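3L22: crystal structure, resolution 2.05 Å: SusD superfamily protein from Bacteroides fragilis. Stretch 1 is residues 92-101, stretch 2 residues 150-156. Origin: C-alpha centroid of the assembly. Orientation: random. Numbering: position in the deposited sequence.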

# COMPACT_ATOMS: atom_id res chain seq x y z
N ILE A 92 6.26 -13.90 4.94
CA ILE A 92 5.86 -14.10 6.34
C ILE A 92 6.69 -15.19 6.98
O ILE A 92 7.17 -15.02 8.11
N ASN A 93 6.88 -16.31 6.29
CA ASN A 93 7.63 -17.43 6.86
C ASN A 93 9.11 -17.06 7.03
O ASN A 93 9.72 -17.48 8.01
N LYS A 94 9.66 -16.28 6.10
CA LYS A 94 11.01 -15.73 6.27
C LYS A 94 11.14 -14.88 7.51
O LYS A 94 12.15 -15.00 8.22
N VAL A 95 10.14 -14.05 7.81
CA VAL A 95 10.16 -13.27 9.06
C VAL A 95 10.07 -14.21 10.29
O VAL A 95 10.84 -14.09 11.21
N ASN A 96 9.16 -15.17 10.26
CA ASN A 96 8.97 -16.09 11.39
C ASN A 96 10.30 -16.82 11.69
O ASN A 96 10.71 -16.93 12.85
N THR A 97 10.96 -17.29 10.63
CA THR A 97 12.26 -17.96 10.72
C THR A 97 13.38 -17.05 11.18
O THR A 97 14.13 -17.41 12.08
N PHE A 98 13.45 -15.86 10.61
CA PHE A 98 14.40 -14.85 11.07
C PHE A 98 14.25 -14.60 12.57
O PHE A 98 15.25 -14.64 13.27
N LEU A 99 13.02 -14.36 13.04
CA LEU A 99 12.82 -14.09 14.47
C LEU A 99 13.25 -15.25 15.34
O LEU A 99 13.82 -15.04 16.39
N GLN A 100 13.00 -16.48 14.92
CA GLN A 100 13.42 -17.61 15.71
C GLN A 100 14.94 -17.77 15.72
O GLN A 100 15.52 -18.04 16.76
N SER A 101 15.58 -17.60 14.56
CA SER A 101 17.05 -17.64 14.51
C SER A 101 17.69 -16.52 15.32
O SER A 101 18.66 -16.75 16.03
N LEU A 150 -3.48 -17.21 10.00
CA LEU A 150 -2.54 -16.39 10.71
C LEU A 150 -1.34 -17.29 11.04
O LEU A 150 -1.28 -17.89 12.11
N ARG A 151 -0.41 -17.40 10.10
CA ARG A 151 0.78 -18.26 10.27
C ARG A 151 1.91 -17.46 10.91
O ARG A 151 2.43 -16.50 10.32
N LEU A 152 2.30 -17.86 12.13
CA LEU A 152 3.29 -17.15 12.91
C LEU A 152 4.47 -18.00 13.38
O LEU A 152 5.36 -17.48 14.03
N THR A 153 4.53 -19.27 13.03
CA THR A 153 5.62 -20.14 13.46
C THR A 153 6.60 -20.35 12.31
O THR A 153 6.20 -20.30 11.15
N ALA A 154 7.87 -20.59 12.64
CA ALA A 154 8.91 -20.85 11.65
C ALA A 154 8.66 -22.26 11.15
O ALA A 154 8.66 -23.18 11.94
N GLU A 155 8.37 -22.41 9.86
CA GLU A 155 7.97 -23.72 9.32
C GLU A 155 8.87 -24.12 8.19
O GLU A 155 8.96 -23.40 7.20
N ALA A 156 9.52 -25.26 8.35
CA ALA A 156 10.35 -25.83 7.30
C ALA A 156 9.64 -27.01 6.64
O ALA A 156 10.16 -27.54 5.65

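A segment without regular secondary structure can be held against a helix by side-chain amides that hydrogen-bond to its backbone. The SusD superfamily protein from Bacteroides fragilis offers a compact example, in which residues 150-156 lie along residues 92-101 of a longer helix and about 350 Å² is buried, both sides summed.

Asn-96, the helix residue most covered by the loop (69 Å²), is one of two polar anchors. Its CA-to-CB bond points toward the loop, and with chi1 in m Asn-96 ND2 donates hydrogen bonds to Arg-151 O and Thr-153 O, each 3.2 Å from Asn-96 ND2. An amide nitrogen carries two protons, so one side chain can serve both acceptors. Its OD1 is satisfied elsewhere in the structure.

One helical turn earlier, Asn-93 starts sideways, but a t rotamer brings its end to the loop. There it pairs with the backbone of Glu-155 in both senses: Glu-155 N donates to Asn-93 OD1 at 3.0 Å, and Asn-93 ND2 donates to Glu-155 O, also at 3.0 Å. The carboxylate of Glu-155 takes no part in this pairing, the end of its side chain leading away from the helix, though Glu-155 CB lies 3.7 Å from Asn-93 OD1.

Between these polar contacts sits Ala-154, which has the largest covered area of any residue here. Its CA-to-CB bond points toward the helix, where the backbones come close, 4.5 Å between Thr-97 CA and Ala-154 CA. Ala-154 CB rests 3.7 Å from Thr-97 CA, and 3.7 Å from Gln-100 NE2. Thr-97, chi1 m, turns its hydroxyl back to the helix, Thr-97 OG1 donating to Asn-93 O at 2.8 Å. Gln-100 extends through two t torsions, and a water completes the link, its oxygen donating to Gln-100 OE1 (2.8 Å) and accepting from Ala-154 N (3.1 Å). At the other end, Ile-92 CG2 packs 3.3 Å from Arg-151 O.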

# COMPACT_ATOMS: atom_id res chain seq x y z
CB ILE A 92 4.35 -14.36 6.42
CG1 ILE A 92 3.60 -13.04 6.14
CG2 ILE A 92 3.90 -14.97 7.78
CD1 ILE A 92 2.16 -13.22 5.62
CB ASN A 93 7.50 -18.72 6.04
CG ASN A 93 8.08 -19.94 6.78
OD1 ASN A 93 7.67 -20.26 7.91
ND2 ASN A 93 9.07 -20.60 6.16
CB LYS A 94 11.45 -14.93 5.04
CG LYS A 94 11.83 -15.84 3.86
CD LYS A 94 12.11 -15.04 2.56
CE LYS A 94 12.58 -15.96 1.45
NZ LYS A 94 14.02 -16.27 1.75
CB VAL A 95 9.05 -12.20 9.12
CG1 VAL A 95 8.91 -11.62 10.59
CG2 VAL A 95 9.28 -11.09 8.08
CB ASN A 96 7.88 -17.13 11.07
CG ASN A 96 6.49 -16.50 10.83
OD1 ASN A 96 6.29 -15.34 11.13
ND2 ASN A 96 5.54 -17.27 10.27
CB THR A 97 12.62 -18.61 9.40
OG1 THR A 97 11.49 -19.38 9.01
CG2 THR A 97 13.88 -19.52 9.54
CB PHE A 98 14.21 -13.53 10.31
CG PHE A 98 15.08 -12.40 10.80
CD1 PHE A 98 16.37 -12.25 10.34
CD2 PHE A 98 14.57 -11.43 11.64
CE1 PHE A 98 17.17 -11.20 10.76
CE2 PHE A 98 15.35 -10.36 12.07
CZ PHE A 98 16.65 -10.25 11.63
CB LEU A 99 11.36 -13.71 14.80
CG LEU A 99 10.85 -12.38 14.22
CD1 LEU A 99 9.31 -12.28 14.38
CD2 LEU A 99 11.57 -11.19 14.85
CB GLN A 100 12.78 -18.89 15.21
CG GLN A 100 13.18 -20.13 16.00
CD GLN A 100 12.29 -21.30 15.62
OE1 GLN A 100 11.14 -21.40 16.09
NE2 GLN A 100 12.77 -22.13 14.70
CB SER A 101 17.53 -17.56 13.07
OG SER A 101 17.04 -18.69 12.37
CB LEU A 150 -3.19 -15.78 11.96
CG LEU A 150 -2.36 -14.81 12.81
CD1 LEU A 150 -1.59 -13.78 11.95
CD2 LEU A 150 -3.27 -14.09 13.80
CB ARG A 151 1.23 -18.81 8.91
CG ARG A 151 0.10 -19.50 8.13
CD ARG A 151 0.59 -20.28 6.94
NE ARG A 151 -0.48 -20.99 6.25
CZ ARG A 151 -1.00 -22.15 6.62
NH1 ARG A 151 -0.55 -22.82 7.69
NH2 ARG A 151 -1.97 -22.68 5.89
CB LEU A 152 2.61 -16.44 14.09
CG LEU A 152 1.57 -15.38 13.73
CD1 LEU A 152 0.83 -14.91 15.02
CD2 LEU A 152 2.18 -14.19 12.98
CB THR A 153 5.10 -21.50 13.88
OG1 THR A 153 4.31 -22.03 12.81
CG2 THR A 153 4.21 -21.39 15.16
CB ALA A 154 10.29 -20.71 12.28
CB GLU A 155 6.54 -23.70 8.77
CG GLU A 155 5.47 -23.85 9.82
CD GLU A 155 5.65 -25.08 10.72
OE1 GLU A 155 6.08 -26.18 10.24
OE2 GLU A 155 5.36 -24.91 11.93
CB ALA A 156 11.71 -26.26 7.88
O HOH W 1 8.81 -19.89 15.51